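Local coordinates for protein putative Glycerophosphoryl diester phosphodiesterase (Silicibacter pomeroyi, PDB 3L12) that is of unknown function but belongs to the glycerophosphoryl diester phosphodiesterase family of TIM-barrel proteins and carries a bound magnesium ion, at residues Ala168-Leu171 / Ala172-Arg176; Arg24-Arg27 / Gly28-Pro31; Gly130-Leu133 / Asp134-Ala137; Trp249-Phe253 / Leu254-Pro258; Ala85-Val89 / Ala90-Tyr94. All blocks are in the same frame, centred on the assembly; numbering follows the deposited sequence.

Contact 1: residues Ala168-Leu171 / Ala172-Arg176; sequences AAVL and ADVRR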
loop_
_atom_site.group_PDB
_atom_site.type_symbol
_atom_site.label_atom_id
_atom_site.label_comp_id
_atom_site.label_asym_id
_atom_site.label_seq_id
_atom_site.Cartn_x
_atom_site.Cartn_y
_atom_site.Cartn_z
ATOM N N ALA A 168 4.748 31.325 10.950
ATOM C CA ALA A 168 5.826 31.853 10.108
ATOM C C ALA A 168 6.814 30.762 9.665
ATOM O O ALA A 168 7.336 30.792 8.522
ATOM C CB ALA A 168 6.563 32.994 10.834
ATOM N N ALA A 169 7.095 29.842 10.582
ATOM C CA ALA A 169 7.994 28.742 10.321
ATOM C C ALA A 169 7.421 27.774 9.265
ATOM O O ALA A 169 8.125 27.359 8.370
ATOM C CB ALA A 169 8.333 28.019 11.663
ATOM N N VAL A 170 6.147 27.437 9.405
ATOM C CA VAL A 170 5.462 26.611 8.423
ATOM C C VAL A 170 5.487 27.308 7.064
ATOM O O VAL A 170 5.837 26.727 6.030
ATOM C CB VAL A 170 4.036 26.290 8.902
ATOM C CG1 VAL A 170 3.199 25.689 7.789
ATOM C CG2 VAL A 170 4.109 25.361 10.114
ATOM N N LEU A 171 5.182 28.598 7.039
ATOM C CA LEU A 171 5.174 29.346 5.751
ATOM C C LEU A 171 6.548 29.436 5.091
ATOM O O LEU A 171 6.648 29.364 3.868
ATOM C CB LEU A 171 4.593 30.739 5.940
ATOM C CG LEU A 171 3.084 30.718 6.196
ATOM C CD1 LEU A 171 2.572 32.108 6.623
ATOM C CD2 LEU A 171 2.306 30.202 4.965
ATOM N N ALA A 172 7.591 29.603 5.894
ATOM C CA ALA A 172 8.961 29.657 5.387
ATOM C C ALA A 172 9.270 28.376 4.626
ATOM O O ALA A 172 9.883 28.422 3.529
ATOM C CB ALA A 172 9.974 29.878 6.521
ATOM N N ASP A 173 8.836 27.246 5.173
ATOM C CA ASP A 173 9.023 25.958 4.469
ATOM C C ASP A 173 8.230 25.890 3.184
ATOM O O ASP A 173 8.764 25.506 2.123
ATOM C CB ASP A 173 8.626 24.773 5.345
ATOM C CG ASP A 173 9.682 24.387 6.362
ATOM O OD1 ASP A 173 10.851 24.806 6.264
ATOM O OD2 ASP A 173 9.304 23.663 7.309
ATOM N N VAL A 174 6.945 26.258 3.251
ATOM C CA VAL A 174 6.070 26.232 2.070
ATOM C C VAL A 174 6.673 27.089 0.951
ATOM O O VAL A 174 6.742 26.671 -0.220
ATOM C CB VAL A 174 4.631 26.703 2.420
ATOM C CG1 VAL A 174 3.786 26.842 1.164
ATOM C CG2 VAL A 174 3.946 25.730 3.392
ATOM N N ARG A 175 7.149 28.282 1.329
ATOM C CA ARG A 175 7.752 29.206 0.373
ATOM C C ARG A 175 9.084 28.698 -0.202
ATOM O O ARG A 175 9.300 28.792 -1.430
ATOM C CB ARG A 175 7.876 30.596 1.007
ATOM C CG ARG A 175 6.504 31.174 1.242
ATOM C CD ARG A 175 6.481 32.628 1.524
ATOM N NE ARG A 175 5.078 33.040 1.615
ATOM C CZ ARG A 175 4.465 33.559 2.678
ATOM N NH1 ARG A 175 5.120 33.861 3.808
ATOM N NH2 ARG A 175 3.183 33.892 2.564
ATOM N N ARG A 176 9.934 28.120 0.648
ATOM C CA ARG A 176 11.238 27.575 0.225
ATOM C C ARG A 176 11.084 26.561 -0.914
ATOM O O ARG A 176 11.900 26.547 -1.860
ATOM C CB ARG A 176 11.968 26.932 1.429
ATOM C CG ARG A 176 13.366 26.329 1.127
ATOM C CD ARG A 176 14.044 25.716 2.359
HETATM O O HOH W 1 10.773 26.880 9.015
#

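Contact 2: residues Arg24-Arg27 / Gly28-Pro31; sequences RGAR and GVMP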
loop_
_atom_site.group_PDB
_atom_site.type_symbol
_atom_site.label_atom_id
_atom_site.label_comp_id
_atom_site.label_asym_id
_atom_site.label_seq_id
_atom_site.Cartn_x
_atom_site.Cartn_y
_atom_site.Cartn_z
ATOM N N ARG A 24 -2.954 11.340 6.511
ATOM C CA ARG A 24 -1.556 11.129 6.942
ATOM C C ARG A 24 -0.808 10.300 5.907
ATOM O O ARG A 24 0.089 9.614 6.213
ATOM C CB ARG A 24 -1.488 10.475 8.338
ATOM C CG ARG A 24 -2.391 11.188 9.313
ATOM C CD ARG A 24 -2.341 10.609 10.700
ATOM N NE ARG A 24 -3.326 11.319 11.488
ATOM C CZ ARG A 24 -3.695 11.006 12.742
ATOM N NH1 ARG A 24 -3.139 9.984 13.412
ATOM N NH2 ARG A 24 -4.676 11.706 13.313
ATOM N N GLY A 25 -1.203 10.439 4.644
ATOM C CA GLY A 25 -0.716 9.565 3.601
ATOM C C GLY A 25 -1.771 8.494 3.396
ATOM O O GLY A 25 -2.823 8.722 2.767
ATOM N N ALA A 26 -1.538 7.289 3.923
ATOM C CA ALA A 26 -2.485 6.168 3.823
ATOM C C ALA A 26 -2.285 5.326 5.080
ATOM O O ALA A 26 -1.708 4.263 5.026
ATOM C CB ALA A 26 -2.246 5.340 2.626
ATOM N N ARG A 27 -2.732 5.857 6.210
ATOM C CA ARG A 27 -2.526 5.220 7.494
ATOM C C ARG A 27 -3.024 3.773 7.556
ATOM O O ARG A 27 -2.508 2.954 8.302
ATOM C CB ARG A 27 -3.177 6.083 8.579
ATOM C CG ARG A 27 -3.211 5.473 9.996
ATOM C CD ARG A 27 -3.648 6.447 11.073
ATOM N NE ARG A 27 -5.020 6.949 10.869
ATOM C CZ ARG A 27 -5.779 7.503 11.774
ATOM N NH1 ARG A 27 -5.363 7.677 13.032
ATOM N NH2 ARG A 27 -7.023 7.846 11.462
ATOM N N GLY A 28 -4.070 3.412 6.825
ATOM C CA GLY A 28 -4.458 1.990 6.798
ATOM C C GLY A 28 -3.503 1.025 6.121
ATOM O O GLY A 28 -3.617 -0.175 6.343
ATOM N N VAL A 29 -2.560 1.522 5.298
ATOM C CA VAL A 29 -1.643 0.749 4.485
ATOM C C VAL A 29 -0.132 0.866 4.896
ATOM O O VAL A 29 0.598 -0.100 4.886
ATOM C CB VAL A 29 -1.789 1.111 2.960
ATOM C CG1 VAL A 29 -0.949 0.133 2.091
ATOM C CG2 VAL A 29 -3.317 1.143 2.570
HETATM N N MSE A 30 0.288 2.078 5.232
HETATM C CA MSE A 30 1.616 2.423 5.558
HETATM C C MSE A 30 1.675 3.267 6.817
HETATM O O MSE A 30 0.744 3.930 7.135
HETATM C CB MSE A 30 2.244 3.251 4.427
HETATM C CG MSE A 30 2.506 2.373 3.218
HETATM SE SE MSE A 30 3.912 1.083 3.283
HETATM C CE MSE A 30 5.392 2.301 2.932
ATOM N N PRO A 31 2.781 3.167 7.574
ATOM C CA PRO A 31 2.942 4.021 8.767
ATOM C C PRO A 31 2.586 5.458 8.456
ATOM O O PRO A 31 3.074 6.046 7.466
ATOM C CB PRO A 31 4.433 3.852 9.137
ATOM C CG PRO A 31 5.007 3.175 8.042
ATOM C CD PRO A 31 3.978 2.340 7.346
HETATM O O HOH W 2 0.751 6.320 5.389
#

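Contact 3: residues Gly130-Leu133 / Asp134-Ala137; sequences GELL and DLCA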
loop_
_atom_site.group_PDB
_atom_site.type_symbol
_atom_site.label_atom_id
_atom_site.label_comp_id
_atom_site.label_asym_id
_atom_site.label_seq_id
_atom_site.Cartn_x
_atom_site.Cartn_y
_atom_site.Cartn_z
ATOM N N GLY A 130 9.900 20.284 5.776
ATOM C CA GLY A 130 10.721 20.594 4.595
ATOM C C GLY A 130 10.999 19.379 3.738
ATOM O O GLY A 130 10.991 19.458 2.511
ATOM N N GLU A 131 11.229 18.244 4.395
ATOM C CA GLU A 131 11.480 16.993 3.692
ATOM C C GLU A 131 10.274 16.521 2.938
ATOM O O GLU A 131 10.393 16.012 1.841
ATOM C CB GLU A 131 11.952 15.900 4.660
ATOM C CG GLU A 131 13.323 16.199 5.196
ATOM C CD GLU A 131 13.770 15.337 6.349
ATOM O OE1 GLU A 131 12.951 14.824 7.137
ATOM O OE2 GLU A 131 15.021 15.208 6.503
ATOM N N LEU A 132 9.107 16.624 3.548
ATOM C CA LEU A 132 7.898 16.265 2.861
ATOM C C LEU A 132 7.661 17.206 1.683
ATOM O O LEU A 132 7.269 16.775 0.599
ATOM C CB LEU A 132 6.722 16.259 3.828
ATOM C CG LEU A 132 5.384 16.055 3.138
ATOM C CD1 LEU A 132 5.293 14.676 2.365
ATOM C CD2 LEU A 132 4.298 16.184 4.156
ATOM N N LEU A 133 7.900 18.503 1.866
ATOM C CA LEU A 133 7.635 19.427 0.764
ATOM C C LEU A 133 8.616 19.207 -0.383
ATOM O O LEU A 133 8.221 19.330 -1.533
ATOM C CB LEU A 133 7.639 20.870 1.239
ATOM C CG LEU A 133 6.549 21.196 2.271
ATOM C CD1 LEU A 133 6.737 22.642 2.720
ATOM C CD2 LEU A 133 5.035 20.953 1.843
ATOM N N ASP A 134 9.871 18.886 -0.079
ATOM C CA ASP A 134 10.872 18.541 -1.099
ATOM C C ASP A 134 10.410 17.311 -1.929
ATOM O O ASP A 134 10.443 17.298 -3.201
ATOM C CB ASP A 134 12.209 18.264 -0.414
ATOM C CG ASP A 134 13.396 18.254 -1.372
ATOM O OD1 ASP A 134 13.325 18.798 -2.491
ATOM O OD2 ASP A 134 14.443 17.753 -0.962
ATOM N N LEU A 135 9.961 16.287 -1.221
ATOM C CA LEU A 135 9.426 15.100 -1.859
ATOM C C LEU A 135 8.260 15.463 -2.784
ATOM O O LEU A 135 8.241 15.058 -3.947
ATOM C CB LEU A 135 8.947 14.097 -0.810
ATOM C CG LEU A 135 8.209 12.841 -1.285
ATOM C CD1 LEU A 135 9.184 11.981 -2.070
ATOM C CD2 LEU A 135 7.632 12.036 -0.129
ATOM N N CYS A 136 7.317 16.241 -2.291
ATOM C CA CYS A 136 6.117 16.594 -3.079
ATOM C C CYS A 136 6.483 17.445 -4.308
ATOM O O CYS A 136 6.000 17.188 -5.408
ATOM C CB CYS A 136 5.063 17.327 -2.242
ATOM S SG CYS A 136 4.257 16.349 -1.024
ATOM N N ALA A 137 7.349 18.428 -4.111
ATOM C CA ALA A 137 7.751 19.334 -5.196
ATOM C C ALA A 137 8.446 18.576 -6.332
ATOM O O ALA A 137 8.320 18.962 -7.505
ATOM C CB ALA A 137 8.635 20.464 -4.662
#

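Contact 4: residues Trp249-Phe253 / Leu254-Pro258; sequences WCPYF and LDVTP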
loop_
_atom_site.group_PDB
_atom_site.type_symbol
_atom_site.label_atom_id
_atom_site.label_comp_id
_atom_site.label_asym_id
_atom_site.label_seq_id
_atom_site.Cartn_x
_atom_site.Cartn_y
_atom_site.Cartn_z
ATOM N N TRP A 249 -14.796 24.017 4.851
ATOM C CA TRP A 249 -15.339 23.553 6.110
ATOM C C TRP A 249 -15.118 22.070 6.094
ATOM O O TRP A 249 -15.512 21.404 5.135
ATOM C CB TRP A 249 -16.835 23.850 6.230
ATOM C CG TRP A 249 -17.473 23.215 7.456
ATOM C CD1 TRP A 249 -16.965 23.134 8.709
ATOM C CD2 TRP A 249 -18.775 22.614 7.511
ATOM N NE1 TRP A 249 -17.865 22.465 9.558
ATOM C CE2 TRP A 249 -18.972 22.141 8.831
ATOM C CE3 TRP A 249 -19.765 22.379 6.551
ATOM C CZ2 TRP A 249 -20.135 21.480 9.220
ATOM C CZ3 TRP A 249 -20.911 21.714 6.934
ATOM C CH2 TRP A 249 -21.071 21.257 8.259
ATOM N N CYS A 250 -14.482 21.536 7.128
ATOM C CA CYS A 250 -14.112 20.122 7.187
ATOM C C CYS A 250 -14.659 19.466 8.419
ATOM O O CYS A 250 -13.984 19.283 9.410
ATOM C CB CYS A 250 -12.596 19.901 7.121
ATOM S SG CYS A 250 -11.906 20.478 5.533
ATOM N N PRO A 251 -15.942 19.108 8.367
ATOM C CA PRO A 251 -16.569 18.429 9.489
ATOM C C PRO A 251 -16.331 16.940 9.563
ATOM O O PRO A 251 -16.208 16.236 8.521
ATOM C CB PRO A 251 -18.042 18.637 9.225
ATOM C CG PRO A 251 -18.134 18.635 7.718
ATOM C CD PRO A 251 -16.865 19.309 7.240
ATOM N N TYR A 252 -16.281 16.446 10.788
ATOM C CA TYR A 252 -16.193 15.024 11.035
ATOM C C TYR A 252 -17.438 14.369 10.397
ATOM O O TYR A 252 -18.539 14.931 10.436
ATOM C CB TYR A 252 -16.158 14.760 12.517
ATOM C CG TYR A 252 -16.010 13.304 12.877
ATOM C CD1 TYR A 252 -14.850 12.622 12.576
ATOM C CD2 TYR A 252 -17.002 12.652 13.607
ATOM C CE1 TYR A 252 -14.695 11.285 12.929
ATOM C CE2 TYR A 252 -16.846 11.317 13.965
ATOM C CZ TYR A 252 -15.696 10.658 13.612
ATOM O OH TYR A 252 -15.538 9.325 13.965
ATOM N N PHE A 253 -17.246 13.197 9.816
ATOM C CA PHE A 253 -18.323 12.635 8.971
ATOM C C PHE A 253 -19.638 12.344 9.703
ATOM O O PHE A 253 -20.685 12.419 9.087
ATOM C CB PHE A 253 -17.842 11.421 8.171
ATOM C CG PHE A 253 -17.730 10.157 8.970
ATOM C CD1 PHE A 253 -16.617 9.899 9.700
ATOM C CD2 PHE A 253 -18.735 9.210 8.948
ATOM C CE1 PHE A 253 -16.461 8.733 10.442
ATOM C CE2 PHE A 253 -18.589 8.062 9.716
ATOM C CZ PHE A 253 -17.451 7.821 10.427
ATOM N N LEU A 254 -19.597 12.036 10.988
ATOM C CA LEU A 254 -20.870 11.789 11.725
ATOM C C LEU A 254 -21.662 13.037 11.910
ATOM O O LEU A 254 -22.846 12.967 12.274
ATOM C CB LEU A 254 -20.614 11.145 13.081
ATOM C CG LEU A 254 -20.112 9.710 13.033
ATOM C CD1 LEU A 254 -19.899 9.152 14.418
ATOM C CD2 LEU A 254 -21.086 8.889 12.241
ATOM N N ASP A 255 -21.049 14.198 11.635
ATOM C CA ASP A 255 -21.727 15.465 11.837
ATOM C C ASP A 255 -22.338 16.003 10.555
ATOM O O ASP A 255 -22.988 17.024 10.572
ATOM C CB ASP A 255 -20.740 16.553 12.343
ATOM C CG ASP A 255 -19.978 16.165 13.577
ATOM O OD1 ASP A 255 -20.383 15.248 14.343
ATOM O OD2 ASP A 255 -18.952 16.838 13.838
ATOM N N VAL A 256 -22.133 15.304 9.436
ATOM C CA VAL A 256 -22.561 15.769 8.146
ATOM C C VAL A 256 -23.976 15.335 7.790
ATOM O O VAL A 256 -24.379 14.206 8.091
ATOM C CB VAL A 256 -21.627 15.178 7.067
ATOM C CG1 VAL A 256 -22.141 15.360 5.621
ATOM C CG2 VAL A 256 -20.202 15.738 7.223
ATOM N N THR A 257 -24.713 16.250 7.175
ATOM C CA THR A 257 -26.052 15.979 6.637
ATOM C C THR A 257 -26.045 16.637 5.266
ATOM O O THR A 257 -25.249 17.540 5.025
ATOM C CB THR A 257 -27.157 16.583 7.476
ATOM O OG1 THR A 257 -26.994 18.005 7.525
ATOM C CG2 THR A 257 -27.122 16.034 8.888
ATOM N N PRO A 258 -26.901 16.199 4.340
ATOM C CA PRO A 258 -26.868 16.844 3.021
ATOM C C PRO A 258 -27.306 18.303 3.034
ATOM O O PRO A 258 -26.852 19.082 2.194
ATOM C CB PRO A 258 -27.853 16.010 2.203
ATOM C CG PRO A 258 -27.922 14.726 2.887
ATOM C CD PRO A 258 -27.744 14.988 4.335
#

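Contact 5: residues Ala85-Val89 / Ala90-Tyr94; sequences AERQV and AEMTY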
loop_
_atom_site.group_PDB
_atom_site.type_symbol
_atom_site.label_atom_id
_atom_site.label_comp_id
_atom_site.label_asym_id
_atom_site.label_seq_id
_atom_site.Cartn_x
_atom_site.Cartn_y
_atom_site.Cartn_z
ATOM N N ALA A 85 4.719 7.965 30.482
ATOM C CA ALA A 85 4.074 9.206 30.058
ATOM C C ALA A 85 4.510 9.652 28.685
ATOM O O ALA A 85 5.674 9.522 28.317
ATOM C CB ALA A 85 4.311 10.343 31.106
ATOM N N GLU A 86 3.576 10.186 27.896
ATOM C CA GLU A 86 3.907 10.645 26.572
ATOM C C GLU A 86 4.822 11.836 26.621
ATOM O O GLU A 86 4.690 12.708 27.493
ATOM C CB GLU A 86 2.646 10.973 25.773
ATOM C CG GLU A 86 1.827 9.793 25.403
ATOM C CD GLU A 86 0.625 10.093 24.487
ATOM O OE1 GLU A 86 0.436 11.246 24.027
ATOM O OE2 GLU A 86 -0.127 9.142 24.221
ATOM N N ARG A 87 5.746 11.884 25.672
ATOM C CA ARG A 87 6.690 12.971 25.599
ATOM C C ARG A 87 6.183 14.129 24.756
ATOM O O ARG A 87 5.651 13.914 23.638
ATOM C CB ARG A 87 7.935 12.409 24.976
ATOM C CG ARG A 87 8.590 11.301 25.784
ATOM C CD ARG A 87 9.870 10.793 25.045
ATOM N NE ARG A 87 10.243 9.483 25.590
ATOM C CZ ARG A 87 11.325 8.791 25.257
ATOM N NH1 ARG A 87 12.240 9.275 24.436
ATOM N NH2 ARG A 87 11.487 7.606 25.811
ATOM N N GLN A 88 6.384 15.336 25.272
ATOM C CA GLN A 88 5.888 16.561 24.652
ATOM C C GLN A 88 6.864 16.997 23.569
ATOM O O GLN A 88 8.031 17.296 23.825
ATOM C CB GLN A 88 5.732 17.645 25.690
ATOM C CG GLN A 88 5.104 18.931 25.199
ATOM C CD GLN A 88 5.038 20.011 26.305
ATOM O OE1 GLN A 88 5.624 19.876 27.366
ATOM N NE2 GLN A 88 4.386 21.116 25.998
ATOM N N VAL A 89 6.348 17.093 22.360
ATOM C CA VAL A 89 7.210 17.409 21.212
ATOM C C VAL A 89 7.914 18.783 21.340
ATOM O O VAL A 89 9.085 18.920 20.982
ATOM C CB VAL A 89 6.434 17.263 19.846
ATOM C CG1 VAL A 89 7.232 17.859 18.684
ATOM C CG2 VAL A 89 6.031 15.789 19.559
ATOM N N ALA A 90 7.204 19.776 21.855
ATOM C CA ALA A 90 7.716 21.151 22.028
ATOM C C ALA A 90 8.889 21.222 23.016
ATOM O O ALA A 90 9.584 22.257 23.100
ATOM C CB ALA A 90 6.596 22.074 22.487
ATOM N N GLU A 91 9.031 20.179 23.834
ATOM C CA GLU A 91 10.145 20.085 24.792
ATOM C C GLU A 91 11.314 19.213 24.324
ATOM O O GLU A 91 12.245 19.009 25.097
ATOM C CB GLU A 91 9.624 19.568 26.136
ATOM C CG GLU A 91 8.721 20.589 26.871
ATOM C CD GLU A 91 9.474 21.799 27.449
ATOM O OE1 GLU A 91 10.735 21.769 27.551
ATOM O OE2 GLU A 91 8.812 22.810 27.854
HETATM N N MSE A 92 11.234 18.667 23.107
HETATM C CA MSE A 92 12.269 17.827 22.498
HETATM C C MSE A 92 12.890 18.510 21.304
HETATM O O MSE A 92 12.193 19.178 20.514
HETATM C CB MSE A 92 11.666 16.503 21.990
HETATM C CG MSE A 92 10.941 15.765 23.033
HETATM SE SE MSE A 92 10.079 14.149 22.337
HETATM C CE MSE A 92 11.679 13.203 21.949
ATOM N N THR A 93 14.186 18.320 21.127
ATOM C CA THR A 93 14.850 18.800 19.939
ATOM C C THR A 93 14.512 17.867 18.799
ATOM O O THR A 93 14.123 16.700 19.003
ATOM C CB THR A 93 16.367 18.864 20.079
ATOM O OG1 THR A 93 16.906 17.543 20.207
ATOM C CG2 THR A 93 16.791 19.759 21.293
ATOM N N TYR A 94 14.662 18.352 17.562
ATOM C CA TYR A 94 14.421 17.500 16.432
ATOM C C TYR A 94 15.383 16.288 16.472
ATOM O O TYR A 94 14.967 15.167 16.176
ATOM C CB TYR A 94 14.550 18.227 15.079
ATOM C CG TYR A 94 14.298 17.252 13.956
ATOM C CD1 TYR A 94 13.097 16.577 13.857
ATOM C CD2 TYR A 94 15.273 16.957 13.017
ATOM C CE1 TYR A 94 12.853 15.615 12.865
ATOM C CE2 TYR A 94 15.018 16.013 12.017
ATOM C CZ TYR A 94 13.804 15.334 11.969
ATOM O OH TYR A 94 13.551 14.418 10.968
HETATM O O HOH W 3 5.839 23.205 27.436
#

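Contact 1: residues Ala168-Leu171 / Ala172-Arg176
Leu171 and Arg175, one helical turn apart, run side by side and point the same way. Both side chains leave the helix with CG beside the backbone N (chi1 -71° for Leu171 and -67° for Arg175), which sends them along a shared flank. From there Arg175 stretches out from CG to NE and brings its guanidinium over Leu171, whose CB lies across one face of that flat group, 3.8 Å from Arg175 NH1. Lower down, the arginine stem passes close to the backbone, with Arg175 CG 3.2 Å from Leu171 O. That same carbonyl accepts Arg175 N at 2.8 Å, so main chain and aliphatic stem meet it together. A second pair lies on another flank: Val170 CG1 approaches Val174 CG2 loosely, at 4.5 Å, and the backbone of the same pair is joined by a nearly straight bond from Val174 N to Val170 O of 3.0 Å. On the more polar side Asp173 N binds Ala169 O at 3.3 Å. A water gives a proton to Ala169 O at 2.8 Å and makes a weak bond to Asp173 OD1, giving this carbonyl a second donor. These are the i to i+4 contacts of a regular alpha-helix near its C-terminal end. Arg175 NH2 also makes a weak bond to Gln199 O. In the beta-alpha-beta unit formed by strand 145-150, helix 160-176 and strand 183-187, Val170 and Leu171 pack on Met185 and Val174 on Thr183, while Leu171 also reaches Gln199 of helix 190-199 and Asp173 touches Leu129 and Leu133 of helix 129-137.

Contact 2: residues Arg24-Arg27 / Gly28-Pro31
Gly28 follows Arg27 at the bend of a tight turn that brings the chain back onto Ala26. Its backbone, like that of Arg27, is close to helical, and the two form the corner of a type I beta-turn. Val29 closes this turn: its N donates to Ala26 O at 2.9 Å, arriving from above the carbonyl plane, 43° out of it. Val29 CB also stands 4.3 Å from Ala26 CB, a modest apolar touch on the side covered by Phe40 of helix 35-43, and Val29 meets Val29 of the second subunit. Met30, built as selenomethionine, adds a further bond to the same acceptor, its N lying 3.0 Å from Ala26 O and nearly in line with the C=O bond. Its carbonyl turns back to the first half of the loop, where Met30 O receives a CH...O contact from Arg27 CA at 3.5 Å. A water bridges the two halves as well, accepting from Ala26 N at 2.9 Å and probably donating to Met30 O at 3.0 Å. Within 24-27 the Arg27 CZ sits 4.0 Å above the plane of the Arg24 guanidinium, offset toward its rim; Arg24 NH1 is salt-bridged to Glu32 and Arg27 NH2 to Asp296. Arg24 N also makes a weak bond to Glu50, a magnesium ligand. Chemically, two donors grip the single carbonyl of Ala26 and a water probably links Ala26 N with Met30 O, while nearby carboxylates probably offset the charge of the two close arginines.

Contact 3: residues Gly130-Leu133 / Asp134-Ala137
Leu132 and Cys136 meet along one face of helix 129-137, where Leu132 CD1 comes within 3.9 Å of Cys136 SG. The leucine carries CG anti to the backbone N (chi1 173°), and its end thereby leans forward along the helix. The same methyl also approaches Leu135, 4.3 Å from its CD2, so one branch of Leu132 touches both the i+3 and the i+4 neighbour. Beneath these side chains the backbone fixes the spacing: Cys136 N binds Leu132 O at 2.9 Å and Leu135 N binds Glu131 O at 3.1 Å. On the flanks, Asp134 N bonds to Gly130 O and Ala137 N to Leu133 O, each at 2.9 Å, completing four consecutive alpha-helical bonds. Farther out, Leu35 and Phe38 of helix 35-43 pack against Leu132, and Leu35 also meets Leu135. Leu146 of strand 145-150 lies against Cys136 and Leu133. At the start of the segment Glu131 turns back, its OE1 accepting from Arg128 N. An amphipathic helix of this kind, with one side on a strand and another on a neighbouring helix, belongs to the outer layer of a TIM barrel.

Contact 4: residues Trp249-Phe253 / Leu254-Pro258
Leu254 stands alongside two aromatic side chains, Tyr252 and Phe253, and points the same way as both. Starting at its root, Leu254 CB lies 3.9 Å from Tyr252 CE2. The branch point comes next: Leu254 CG is 3.8 Å from that tyrosine carbon and sits over one face of the phenylalanine, 4.2 Å from the Phe253 ring centroid and 19° off the ring normal, a CH-pi contact. At the tip the two methyls part company, Leu254 CD1 meeting Tyr252 CE2 at 3.8 Å and Leu254 CD2 meeting Phe253 CE2 at 3.6 Å. Phe253 presents its face in this way because its CG falls between the backbone N and the carbonyl carbon (chi1 77°). A separate apolar touch joins the strand end to the loop, Pro251 CG against Val256 CG2 at 3.6 Å; the same Pro251 CG also lies over the centre of the Trp249 ring. Tyr252 O accepts Asp255 N at 2.9 Å and Phe253 O accepts Val256 N at 3.2 Å, both donors coming from above the carbonyl plane. The Asp255 carboxylate is held by Leu211 N, and Phe253 packs against helix 279-288. Two overlapping i to i+3 turns thus lead from strand 248-251 to Thr257, the N-cap of helix 258-266: a strand-to-helix loop at the C-terminal end of a TIM-barrel strand.

Contact 5: residues Ala85-Val89 / Ala90-Tyr94
Gln88 and Glu91 are brought together by opposite shapes: Gln88 runs fully extended (chi1 -175°), whereas Glu91 folds at its second torsion (chi2 -72°), and the two side chains cross at a slant. The setting is a short 3-10 turn in the loop that precedes helix 94-98 of this TIM-barrel protein. Gln88 OE1 approaches Glu91 CG at 3.2 Å, and the amide and carboxylate planes stand 55° apart, so the two groups are not stacked. A water joins them instead, accepting from Gln88 NE2 at 2.9 Å and donating to Glu91 OE2 at 3.0 Å. Gln88 NE2 is bound by Asp153 OD2 too, which fixes the amide from a second direction. The backbone beneath makes two successive i to i+3 bonds, Glu91 N to Gln88 O at 3.1 Å and Met92 N to Val89 O at 3.0 Å; in each the donor lies well above the carbonyl plane. Val89 and Met92 both pack on Ile97 of helix 94-98, whose N-cap is Thr93. Met92, a selenomethionine, swings under the turn, its CG 3.4 Å from Gln88 O, and its SE comes to lie 3.8 Å from Arg87 CB.

Overall arrangement
The five contacts are spread over the barrel and its loops; the magnesium ion is held by Glu50, Asp52 and Glu149. Contact 2 comes nearest to it, the Arg27 side chain being about 8 Å from the metal; the side chains of Leu132 in contact 3 and Tyr252 in contact 4 are each about 11 Å away. Contacts 1 and 3 lie on neighbouring helices, 12 Å apart between centres, and touch where Leu133 CD1 lies 3.6 Å from Asp173 O. Contact 3 also reaches contact 5, with Glu131 OE1 3.9 Å from Tyr94 OH. Contact 4 stands on the opposite side of the chain's centre from contacts 1, 3 and 5, with centres about 30 to 32 Å from theirs.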